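Local atomic coordinates of galactokinase (Bifidobacterium longum subsp. infantis ATCC 15697 = JCM 1222 = DSM 20088, PDB entry 6TEQ), a protein that probably phosphorylates galactose with ATP to give galactose 1-phosphate. Residues R77-V82 with D126-S131; E32-A37 with F65-P70; A105-V110 with A143-S148. One frame throughout, in Å; residues are numbered along the deposited sequence.

Interaction 1: residues R77-V82 with D126-S131; sequences RVVSGV and DAAFVS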
ATOM      1  N   ARG A  77      -1.860 -24.378   6.975  1.00 16.32           N
ATOM      2  CA  ARG A  77      -1.794 -23.920   8.370  1.00 18.32           C
ATOM      3  C   ARG A  77      -1.037 -22.595   8.388  1.00 16.69           C
ATOM      4  O   ARG A  77       0.086 -22.537   7.924  1.00 18.54           O
ATOM      5  CB  ARG A  77      -1.208 -24.926   9.337  1.00 20.74           C
ATOM      6  CG  ARG A  77      -1.978 -26.219   9.424  1.00 17.42           C
ATOM      7  CD  ARG A  77      -1.418 -27.163  10.434  1.00 18.95           C
ATOM      8  NE  ARG A  77      -0.093 -27.561  10.100  1.00 20.31           N
ATOM      9  CZ  ARG A  77       0.713 -28.220  10.910  1.00 22.65           C
ATOM     10  NH1 ARG A  77       0.323 -28.561  12.133  1.00 23.30           N
ATOM     11  NH2 ARG A  77       1.923 -28.528  10.488  1.00 20.23           N
ATOM     12  N   VAL A  78      -1.565 -21.625   9.102  1.00 15.40           N
ATOM     13  CA  VAL A  78      -0.870 -20.340   9.285  1.00 16.06           C
ATOM     14  C   VAL A  78      -1.036 -19.893  10.727  1.00 13.80           C
ATOM     15  O   VAL A  78      -2.103 -20.070  11.342  1.00 17.66           O
ATOM     16  CB  VAL A  78      -1.396 -19.276   8.299  1.00 14.76           C
ATOM     17  CG1 VAL A  78      -1.028 -19.634   6.881  1.00 15.12           C
ATOM     18  CG2 VAL A  78      -2.841 -18.988   8.397  1.00 17.06           C
ATOM     19  N   VAL A  79      -0.022 -19.207  11.205  1.00 15.43           N
ATOM     20  CA  VAL A  79      -0.043 -18.603  12.549  1.00 15.48           C
ATOM     21  C   VAL A  79       0.584 -17.223  12.412  1.00 16.88           C
ATOM     22  O   VAL A  79       1.482 -17.048  11.533  1.00 15.53           O
ATOM     23  CB  VAL A  79       0.635 -19.511  13.575  1.00 16.91           C
ATOM     24  CG1 VAL A  79       2.096 -19.702  13.204  1.00 17.05           C
ATOM     25  CG2 VAL A  79       0.459 -18.996  15.018  1.00 20.28           C
ATOM     26  N   SER A  80       0.183 -16.303  13.264  1.00 17.63           N
ATOM     27  CA  SER A  80       0.769 -14.946  13.276  1.00 15.00           C
ATOM     28  C   SER A  80       1.270 -14.633  14.661  1.00 17.04           C
ATOM     29  O   SER A  80       0.586 -15.047  15.609  1.00 19.59           O
ATOM     30  CB  SER A  80      -0.295 -13.931  12.878  1.00 19.35           C
ATOM     31  OG  SER A  80       0.117 -12.586  13.131  1.00 19.71           O
ATOM     32  N   GLY A  81       2.347 -13.855  14.758  1.00 20.29           N
ATOM     33  CA  GLY A  81       2.926 -13.446  16.048  1.00 19.34           C
ATOM     34  C   GLY A  81       1.908 -12.643  16.862  1.00 23.57           C
ATOM     35  O   GLY A  81       2.044 -12.568  18.068  1.00 26.38           O
ATOM     36  N   VAL A  82       0.941 -11.996  16.249  0.50 22.06           N
ATOM     37  CA  VAL A  82      -0.065 -11.292  17.101  0.50 25.04           C
ATOM     38  C   VAL A  82      -0.718 -12.340  18.008  0.50 23.59           C
ATOM     39  O   VAL A  82      -0.758 -12.092  19.222  0.50 28.71           O
ATOM     40  CB  VAL A  82      -1.105 -10.517  16.286  0.50 21.77           C
ATOM     41  CG1 VAL A  82      -0.449  -9.341  15.587  0.50 24.11           C
ATOM     42  CG2 VAL A  82      -1.864 -11.421  15.319  0.50 23.61           C
ATOM     43  N   ASP A 126       2.577 -24.819   5.414  1.00 14.44           N
ATOM     44  CA  ASP A 126       2.621 -24.325   6.809  1.00 17.00           C
ATOM     45  C   ASP A 126       3.352 -23.004   6.796  1.00 15.67           C
ATOM     46  O   ASP A 126       4.396 -22.914   6.154  1.00 16.86           O
ATOM     47  CB  ASP A 126       3.298 -25.316   7.712  1.00 16.48           C
ATOM     48  CG  ASP A 126       2.573 -26.635   7.826  1.00 19.92           C
ATOM     49  OD1 ASP A 126       1.269 -26.619   7.856  1.00 18.56           O
ATOM     50  OD2 ASP A 126       3.319 -27.669   7.972  1.00 25.00           O
ATOM     51  N   ALA A 127       2.814 -22.018   7.513  1.00 17.42           N
ATOM     52  CA  ALA A 127       3.519 -20.728   7.619  1.00 15.58           C
ATOM     53  C   ALA A 127       3.334 -20.087   8.988  1.00 14.95           C
ATOM     54  O   ALA A 127       2.250 -20.250   9.629  1.00 14.86           O
ATOM     55  CB  ALA A 127       3.132 -19.785   6.502  1.00 16.41           C
ATOM     56  N   ALA A 128       4.319 -19.282   9.289  1.00 14.14           N
ATOM     57  CA  ALA A 128       4.345 -18.400  10.471  1.00 13.60           C
ATOM     58  C   ALA A 128       4.731 -17.001   9.998  1.00 13.99           C
ATOM     59  O   ALA A 128       5.724 -16.796   9.310  1.00 15.34           O
ATOM     60  CB  ALA A 128       5.283 -18.862  11.526  1.00 14.85           C
ATOM     61  N   PHE A 129       3.934 -16.040  10.403  1.00 13.83           N
ATOM     62  CA  PHE A 129       4.169 -14.609  10.082  1.00 12.41           C
ATOM     63  C   PHE A 129       4.545 -13.816  11.345  1.00 13.87           C
ATOM     64  O   PHE A 129       3.883 -13.942  12.397  1.00 14.78           O
ATOM     65  CB  PHE A 129       2.859 -13.992   9.571  1.00 13.81           C
ATOM     66  CG  PHE A 129       2.425 -14.562   8.283  1.00 12.91           C
ATOM     67  CD1 PHE A 129       2.919 -14.026   7.113  1.00 12.78           C
ATOM     68  CD2 PHE A 129       1.635 -15.699   8.223  1.00 12.09           C
ATOM     69  CE1 PHE A 129       2.491 -14.517   5.892  1.00 13.24           C
ATOM     70  CE2 PHE A 129       1.237 -16.200   7.000  1.00 13.83           C
ATOM     71  CZ  PHE A 129       1.702 -15.644   5.853  1.00 12.34           C
ATOM     72  N   VAL A 130       5.564 -12.985  11.206  1.00 13.64           N
ATOM     73  CA  VAL A 130       5.964 -11.939  12.161  1.00 12.01           C
ATOM     74  C   VAL A 130       6.069 -10.647  11.347  1.00 14.33           C
ATOM     75  O   VAL A 130       6.710 -10.650  10.328  1.00 16.00           O
ATOM     76  CB  VAL A 130       7.260 -12.253  12.920  1.00 14.68           C
ATOM     77  CG1 VAL A 130       7.641 -11.073  13.746  1.00 18.81           C
ATOM     78  CG2 VAL A 130       7.088 -13.534  13.770  1.00 16.51           C
ATOM     79  N   SER A 131       5.381  -9.579  11.793  1.00 14.92           N
ATOM     80  CA  SER A 131       5.390  -8.301  11.079  1.00 14.55           C
ATOM     81  C   SER A 131       5.765  -7.148  11.998  1.00 11.50           C
ATOM     82  O   SER A 131       5.469  -7.202  13.204  1.00 15.95           O
ATOM     83  CB  SER A 131       4.029  -8.088  10.435  1.00 14.42           C
ATOM     84  OG  SER A 131       4.029  -6.979   9.578  1.00 14.17           O
TER
HETATM   85  O   HOH W   1       2.082 -11.184  11.599  1.00 22.05           O
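R77 and D126 run their side chains next to each other in the same direction and meet in a two-point salt bridge. R77 NE gives its hydrogen to D126 OD1 at 2.8 Å and R77 NH2 to D126 OD2 at 3.0 Å, one N-H for each oxygen. An arginine chain is long enough to run alongside its neighbour, and a bend at chi3 (-63°) places NE beside the acid. Both oxygens lie near the guanidinium plane, yet the nitrogens approach from above the carboxylate, the two planes being 63° apart.

Four backbone hydrogen bonds, from A127 N to R77 O through to G81 N and F129 O, tie these parallel strands. On the face of V78, A127 and F129, V78 CG1 lies 4.1 Å from F129 CE2, at the edge of the ring. On the other face V79 CG1 sits between the backbone N and the carbonyl carbon (chi1 62°), where it meets A128 CB at 3.7 Å; the small alanine leaves room for the branched valine. At the end of the strand, S80 OG accepts V82 N at 3.3 Å in an ST turn, and a water lies 2.9 Å from S80 OG. S80 contacts ADP in a nucleotide-bound structure of this protein.

D126 OD1 also bridges to R71, so two arginines would favour an ionised aspartate, while apolar groups fill the sheet between this charged end and the polar S80 end.

Interaction 2: residues E32-A37 with F65-P70; sequences EGVWAA and FIALKP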
ATOM      1  N   GLU A  32      11.254 -24.254   5.351  1.00 17.94           N
ATOM      2  CA  GLU A  32      12.151 -24.339   4.161  1.00 15.58           C
ATOM      3  C   GLU A  32      12.950 -23.046   4.028  1.00 15.83           C
ATOM      4  O   GLU A  32      14.099 -23.103   3.620  1.00 18.39           O
ATOM      5  CB  GLU A  32      11.341 -24.614   2.899  1.00 17.02           C
ATOM      6  CG  GLU A  32      12.261 -24.705   1.695  1.00 20.10           C
ATOM      7  CD  GLU A  32      11.682 -25.339   0.458  1.00 20.86           C
ATOM      8  OE1 GLU A  32      10.690 -26.130   0.602  1.00 24.81           O
ATOM      9  OE2 GLU A  32      12.215 -24.997  -0.647  1.00 25.90           O
ATOM     10  N   GLY A  33      12.388 -21.891   4.409  1.00 17.11           N
ATOM     11  CA  GLY A  33      13.128 -20.632   4.434  1.00 15.46           C
ATOM     12  C   GLY A  33      12.237 -19.550   5.055  1.00 13.15           C
ATOM     13  O   GLY A  33      11.113 -19.856   5.523  1.00 14.99           O
ATOM     14  N   VAL A  34      12.665 -18.318   4.933  1.00 13.60           N
ATOM     15  CA  VAL A  34      11.939 -17.121   5.357  1.00 14.59           C
ATOM     16  C   VAL A  34      11.987 -16.139   4.201  1.00 13.23           C
ATOM     17  O   VAL A  34      13.106 -15.944   3.636  1.00 13.78           O
ATOM     18  CB  VAL A  34      12.523 -16.541   6.643  1.00 13.84           C
ATOM     19  CG1 VAL A  34      11.813 -15.290   7.061  1.00 15.61           C
ATOM     20  CG2 VAL A  34      12.509 -17.535   7.814  1.00 15.27           C
ATOM     21  N   TRP A  35      10.793 -15.615   3.884  1.00 13.36           N
ATOM     22  CA  TRP A  35      10.660 -14.542   2.913  1.00 13.90           C
ATOM     23  C   TRP A  35      10.096 -13.312   3.617  1.00 14.02           C
ATOM     24  O   TRP A  35       9.638 -13.441   4.737  1.00 14.51           O
ATOM     25  CB  TRP A  35       9.854 -14.996   1.724  1.00 14.51           C
ATOM     26  CG  TRP A  35      10.478 -16.158   0.992  1.00 13.45           C
ATOM     27  CD1 TRP A  35      11.098 -16.080  -0.211  1.00 13.02           C
ATOM     28  CD2 TRP A  35      10.513 -17.555   1.355  1.00 13.40           C
ATOM     29  NE1 TRP A  35      11.458 -17.327  -0.638  1.00 14.06           N
ATOM     30  CE2 TRP A  35      11.128 -18.246   0.285  1.00 15.33           C
ATOM     31  CE3 TRP A  35      10.044 -18.294   2.447  1.00 13.66           C
ATOM     32  CZ2 TRP A  35      11.413 -19.619   0.331  1.00 15.43           C
ATOM     33  CZ3 TRP A  35      10.197 -19.656   2.446  1.00 14.97           C
ATOM     34  CH2 TRP A  35      10.912 -20.310   1.413  1.00 15.95           C
ATOM     35  N   ALA A  36      10.166 -12.162   2.970  1.00 12.10           N
ATOM     36  CA  ALA A  36       9.572 -10.956   3.564  1.00 13.96           C
ATOM     37  C   ALA A  36       9.166  -9.989   2.491  1.00 12.17           C
ATOM     38  O   ALA A  36       9.699 -10.046   1.386  1.00 13.60           O
ATOM     39  CB  ALA A  36      10.495 -10.319   4.570  1.00 13.21           C
ATOM     40  N   ALA A  37       8.095  -9.252   2.796  1.00 13.24           N
ATOM     41  CA  ALA A  37       7.625  -8.184   1.910  1.00 12.03           C
ATOM     42  C   ALA A  37       7.386  -6.961   2.754  1.00 11.43           C
ATOM     43  O   ALA A  37       6.874  -7.058   3.898  1.00 11.56           O
ATOM     44  CB  ALA A  37       6.410  -8.641   1.165  1.00 12.21           C
ATOM     45  N   PHE A  65       7.501 -10.881   7.724  1.00 13.52           N
ATOM     46  CA  PHE A  65       8.380 -12.032   7.541  1.00 11.67           C
ATOM     47  C   PHE A  65       7.570 -13.301   7.644  1.00 12.67           C
ATOM     48  O   PHE A  65       6.702 -13.437   8.523  1.00 14.60           O
ATOM     49  CB  PHE A  65       9.480 -12.084   8.602  1.00 13.04           C
ATOM     50  CG  PHE A  65      10.459 -10.957   8.437  1.00 13.02           C
ATOM     51  CD1 PHE A  65      10.171  -9.714   8.940  1.00 14.58           C
ATOM     52  CD2 PHE A  65      11.736 -11.184   7.951  1.00 12.75           C
ATOM     53  CE1 PHE A  65      11.062  -8.678   8.751  1.00 16.11           C
ATOM     54  CE2 PHE A  65      12.612 -10.140   7.723  1.00 14.55           C
ATOM     55  CZ  PHE A  65      12.281  -8.896   8.168  1.00 15.76           C
ATOM     56  N   ILE A  66       7.714 -14.128   6.623  1.00 14.01           N
ATOM     57  CA  ILE A  66       6.970 -15.404   6.545  1.00 11.71           C
ATOM     58  C   ILE A  66       7.993 -16.519   6.585  1.00 14.75           C
ATOM     59  O   ILE A  66       8.841 -16.624   5.672  1.00 13.11           O
ATOM     60  CB  ILE A  66       6.086 -15.556   5.321  1.00 11.91           C
ATOM     61  CG1 ILE A  66       5.173 -16.800   5.370  1.00 11.65           C
ATOM     62  CG2 ILE A  66       6.852 -15.401   4.020  1.00 12.62           C
ATOM     63  CD1 ILE A  66       4.369 -16.995   4.119  1.00 11.71           C
ATOM     64  N   ALA A  67       7.875 -17.362   7.593  1.00 15.12           N
ATOM     65  CA  ALA A  67       8.601 -18.670   7.603  1.00 15.31           C
ATOM     66  C   ALA A  67       7.630 -19.685   6.976  1.00 14.79           C
ATOM     67  O   ALA A  67       6.480 -19.772   7.427  1.00 15.19           O
ATOM     68  CB  ALA A  67       9.014 -19.020   9.007  1.00 15.66           C
ATOM     69  N   LEU A  68       8.027 -20.368   5.914  1.00 15.31           N
ATOM     70  CA  LEU A  68       7.113 -21.277   5.202  1.00 12.44           C
ATOM     71  C   LEU A  68       7.750 -22.612   4.883  1.00 14.42           C
ATOM     72  O   LEU A  68       8.979 -22.669   4.624  1.00 17.35           O
ATOM     73  CB  LEU A  68       6.638 -20.556   3.932  1.00 13.60           C
ATOM     74  CG  LEU A  68       5.597 -21.309   3.069  1.00 15.34           C
ATOM     75  CD1 LEU A  68       4.623 -20.348   2.427  1.00 16.45           C
ATOM     76  CD2 LEU A  68       6.283 -22.174   2.020  1.00 18.95           C
ATOM     77  N   LYS A  69       6.921 -23.644   4.857  1.00 16.53           N
ATOM     78  CA  LYS A  69       7.334 -24.977   4.344  1.00 16.35           C
ATOM     79  C   LYS A  69       6.174 -25.508   3.538  1.00 15.90           C
ATOM     80  O   LYS A  69       5.041 -25.473   3.996  1.00 18.03           O
ATOM     81  CB  LYS A  69       7.714 -25.944   5.469  1.00 18.03           C
ATOM     82  CG  LYS A  69       8.252 -27.260   4.979  1.00 21.22           C
ATOM     83  CD  LYS A  69       8.715 -28.115   6.125  1.00 22.51           C
ATOM     84  CE  LYS A  69       9.323 -29.402   5.623  1.00 25.01           C
ATOM     85  NZ  LYS A  69       9.480 -30.309   6.748  1.00 28.20           N
ATOM     86  N   PRO A  70       6.431 -26.027   2.327  1.00 15.62           N
ATOM     87  CA  PRO A  70       5.331 -26.584   1.533  1.00 18.36           C
ATOM     88  C   PRO A  70       4.902 -27.900   2.180  1.00 17.33           C
ATOM     89  O   PRO A  70       5.685 -28.516   2.859  1.00 18.22           O
ATOM     90  CB  PRO A  70       5.969 -26.813   0.169  1.00 18.83           C
ATOM     91  CG  PRO A  70       7.446 -27.037   0.484  1.00 15.84           C
ATOM     92  CD  PRO A  70       7.757 -26.133   1.683  1.00 16.88           C
TER
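A36 and F65 form one of the closely fitted parts of this antiparallel pair: A36 CB rests over one face of the F65 ring, 3.9 Å from its centroid and offset toward the rim, a CH-pi contact that a methyl group can make without pushing the strands apart. V34 adds its two branches on the same face of the sheet. Its CG1 reaches the edge of the F65 ring, and its CG2 touches A67 CB at 4.0 Å.

The opposite face carries W35, I66 and L68. W35 and I66 are a hydrogen-bonded pair, with W35 N on I66 O and I66 N on W35 O, each 2.8 Å long. W35 CG stands anti to the carbonyl carbon (chi1 -61°), and the indole edge turns to its partner strand, CZ3 lying 4.0 Å from L68 CB. Glycine suits position 33 because W35 CH2 comes to 3.8 Å from G33 CA. The indole NE1 is satisfied by D155, on the helix 141-156 that packs over this face.

Toward E32 the regular pairing ends and the side chains are partly exposed. E32 and G33 both face L68, a classic beta bulge, and the bond from E32 N to L68 O (2.9 Å) is bent, with an angle of 132° at the hydrogen. E32 OE1 still comes close to P70 CD, at 3.1 Å, but the extended K69 chain leads its amine away.

The chemistry follows this division: carbon packing and paired amides hold the buried end, whereas charged side chains finish the bulged one.

Interaction 3: residues A105-V110 with A143-S148; sequences AYPTGV and AAMTCS
M145 and T146 of one helix meet Y106, P107 and V110 of another almost wholly through carbon and sulfur. The short axes approach to 8.6 Å at an angle of 29°.

Among the apolar contacts, M145 SD lies 3.8 Å from P107 CD and 4.1 Å from Y106 CB, so the polarisable sulfur fills the notch between neighbouring residues. Proline fits in the first turn of its helix, where a residue without an N-H costs no helical bond. T146 CG2 sits 3.9 Å from Y106 CB, at the edge of the tyrosine ring and close to its plane. One turn on, V110 CG2 touches T146 CB at 3.8 Å and comes to 3.6 Å from T146 O.

The polar groups are served outside this pair of segments. T146 OG1 lies between the backbone N and the carbonyl carbon, the crowded position (chi1 59°), and bonds to S142 O within its own helix, which leaves the methyl CG2 for the neighbouring helix. Y106 O bonds to S178 OG of the helix 165-183.

Threonine thus divides its two branches, the hydroxyl for its own helix and the methyl for the interface. The outcome is an apolar seam beside S142 and E179, which bind magnesium in a liganded structure of this protein, with the Y106 side chain about 4 Å from each of theirs.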
ATOM      1  N   ALA A 105      -7.464 -15.954   5.334  1.00 17.53           N
ATOM      2  CA  ALA A 105      -7.932 -15.850   3.932  1.00 16.85           C
ATOM      3  C   ALA A 105      -6.819 -15.203   3.093  1.00 16.51           C
ATOM      4  O   ALA A 105      -6.747 -15.496   1.909  1.00 17.52           O
ATOM      5  CB  ALA A 105      -9.189 -15.009   3.872  1.00 19.65           C
ATOM      6  N   TYR A 106      -6.062 -14.268   3.653  1.00 14.47           N
ATOM      7  CA  TYR A 106      -5.040 -13.537   2.859  1.00 13.29           C
ATOM      8  C   TYR A 106      -3.926 -14.463   2.380  1.00 13.83           C
ATOM      9  O   TYR A 106      -3.739 -14.631   1.156  1.00 14.96           O
ATOM     10  CB  TYR A 106      -4.508 -12.352   3.676  1.00 15.28           C
ATOM     11  CG  TYR A 106      -5.505 -11.214   3.823  1.00 14.43           C
ATOM     12  CD1 TYR A 106      -5.504 -10.150   2.948  1.00 16.54           C
ATOM     13  CD2 TYR A 106      -6.418 -11.186   4.854  1.00 18.62           C
ATOM     14  CE1 TYR A 106      -6.390  -9.103   3.071  1.00 19.23           C
ATOM     15  CE2 TYR A 106      -7.296 -10.114   5.013  1.00 18.93           C
ATOM     16  CZ  TYR A 106      -7.272  -9.062   4.125  1.00 23.62           C
ATOM     17  OH  TYR A 106      -8.113  -7.985   4.201  1.00 20.98           O
ATOM     18  N   PRO A 107      -3.179 -15.190   3.266  1.00 14.10           N
ATOM     19  CA  PRO A 107      -2.187 -16.116   2.740  1.00 15.05           C
ATOM     20  C   PRO A 107      -2.805 -17.325   2.010  1.00 15.05           C
ATOM     21  O   PRO A 107      -2.298 -17.737   0.966  1.00 14.57           O
ATOM     22  CB  PRO A 107      -1.352 -16.512   3.990  1.00 16.85           C
ATOM     23  CG  PRO A 107      -2.326 -16.328   5.176  1.00 17.96           C
ATOM     24  CD  PRO A 107      -3.135 -15.112   4.735  1.00 14.58           C
ATOM     25  N   THR A 108      -3.908 -17.907   2.547  1.00 15.85           N
ATOM     26  CA  THR A 108      -4.468 -19.108   1.917  1.00 16.05           C
ATOM     27  C   THR A 108      -4.889 -18.727   0.504  1.00 15.02           C
ATOM     28  O   THR A 108      -4.759 -19.518  -0.441  1.00 15.90           O
ATOM     29  CB  THR A 108      -5.665 -19.611   2.712  1.00 16.98           C
ATOM     30  OG1 THR A 108      -5.227 -19.776   4.058  1.00 18.42           O
ATOM     31  CG2 THR A 108      -6.192 -20.899   2.164  1.00 17.82           C
ATOM     32  N   GLY A 109      -5.473 -17.535   0.394  1.00 15.69           N
ATOM     33  CA  GLY A 109      -6.076 -17.094  -0.887  1.00 17.56           C
ATOM     34  C   GLY A 109      -5.011 -16.907  -1.958  1.00 14.90           C
ATOM     35  O   GLY A 109      -5.312 -17.026  -3.138  1.00 16.28           O
ATOM     36  N   VAL A 110      -3.776 -16.690  -1.568  1.00 16.29           N
ATOM     37  CA  VAL A 110      -2.650 -16.589  -2.543  1.00 15.44           C
ATOM     38  C   VAL A 110      -2.373 -17.946  -3.196  1.00 17.72           C
ATOM     39  O   VAL A 110      -2.356 -18.011  -4.447  1.00 16.63           O
ATOM     40  CB  VAL A 110      -1.377 -16.030  -1.895  1.00 13.77           C
ATOM     41  CG1 VAL A 110      -0.260 -16.089  -2.921  1.00 14.50           C
ATOM     42  CG2 VAL A 110      -1.643 -14.603  -1.361  1.00 14.22           C
ATOM     43  N   ALA A 143      -0.880  -6.252   1.943  1.00 12.92           N
ATOM     44  CA  ALA A 143       0.005  -6.584   0.804  1.00 12.93           C
ATOM     45  C   ALA A 143       1.278  -7.204   1.309  1.00 13.56           C
ATOM     46  O   ALA A 143       1.810  -8.065   0.664  1.00 12.64           O
ATOM     47  CB  ALA A 143       0.365  -5.370  -0.044  1.00 14.46           C
ATOM     48  N   ALA A 144       1.816  -6.721   2.431  1.00 12.76           N
ATOM     49  CA  ALA A 144       3.039  -7.324   2.952  1.00 11.83           C
ATOM     50  C   ALA A 144       2.733  -8.803   3.203  1.00 10.91           C
ATOM     51  O   ALA A 144       3.606  -9.633   2.964  1.00 12.82           O
ATOM     52  CB  ALA A 144       3.455  -6.584   4.202  1.00 13.12           C
ATOM     53  N   MET A 145       1.551  -9.129   3.707  1.00 11.07           N
ATOM     54  CA  MET A 145       1.241 -10.558   4.002  1.00 12.20           C
ATOM     55  C   MET A 145       1.035 -11.328   2.689  1.00 12.27           C
ATOM     56  O   MET A 145       1.533 -12.474   2.561  1.00 13.88           O
ATOM     57  CB  MET A 145       0.004 -10.667   4.893  1.00 14.71           C
ATOM     58  CG  MET A 145      -0.402 -12.087   5.178  1.00 15.80           C
ATOM     59  SD  MET A 145      -1.518 -12.183   6.537  1.00 17.18           S
ATOM     60  CE  MET A 145      -0.451 -11.892   7.944  1.00 18.27           C
ATOM     61  N   THR A 146       0.257 -10.808   1.783  1.00 11.78           N
ATOM     62  CA  THR A 146      -0.058 -11.543   0.535  1.00 11.81           C
ATOM     63  C   THR A 146       1.186 -11.638  -0.336  1.00 10.62           C
ATOM     64  O   THR A 146       1.389 -12.689  -0.952  1.00 12.51           O
ATOM     65  CB  THR A 146      -1.264 -10.976  -0.233  1.00 10.99           C
ATOM     66  OG1 THR A 146      -0.955  -9.590  -0.569  1.00 12.68           O
ATOM     67  CG2 THR A 146      -2.554 -11.114   0.529  1.00 12.09           C
ATOM     68  N   CYS A 147       1.990 -10.597  -0.452  1.00 11.94           N
ATOM     69  CA  CYS A 147       3.170 -10.608  -1.325  1.00 11.06           C
ATOM     70  C   CYS A 147       4.299 -11.470  -0.747  1.00 11.97           C
ATOM     71  O   CYS A 147       4.959 -12.200  -1.546  1.00 12.71           O
ATOM     72  CB  CYS A 147       3.612  -9.171  -1.632  1.00 11.93           C
ATOM     73  SG  CYS A 147       2.404  -8.325  -2.668  1.00 13.80           S
ATOM     74  N   SER A 148       4.460 -11.471   0.576  1.00 11.11           N
ATOM     75  CA  SER A 148       5.517 -12.353   1.180  1.00 12.27           C
ATOM     76  C   SER A 148       5.108 -13.807   0.928  1.00 14.18           C
ATOM     77  O   SER A 148       5.951 -14.585   0.567  1.00 12.49           O
ATOM     78  CB  SER A 148       5.703 -12.127   2.640  1.00 12.52           C
ATOM     79  OG  SER A 148       4.531 -12.296   3.403  1.00 12.47           O
TER

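Overall arrangement
From the N terminus, interaction 2 closes first, joining strands 33-42 and 54-70 of a beta hairpin before either other contact opens. Strand 75-80 follows, but its parallel partner 125-131 arrives only after strand 86-91 and helix 105-116, which lie in the loop interaction 1 closes. Interaction 3 opens within this loop and closes beyond it, in helix 141-156; interactions 1 and 3 therefore cross. Strand 125-131 lies between 54-70 and 75-80 in one mixed sheet, linked to interaction 2 by probable hydrogen bonds such as A67 N to A128 O. F129 packs on I66, P107 and M145, bringing sheet and helices together in one core.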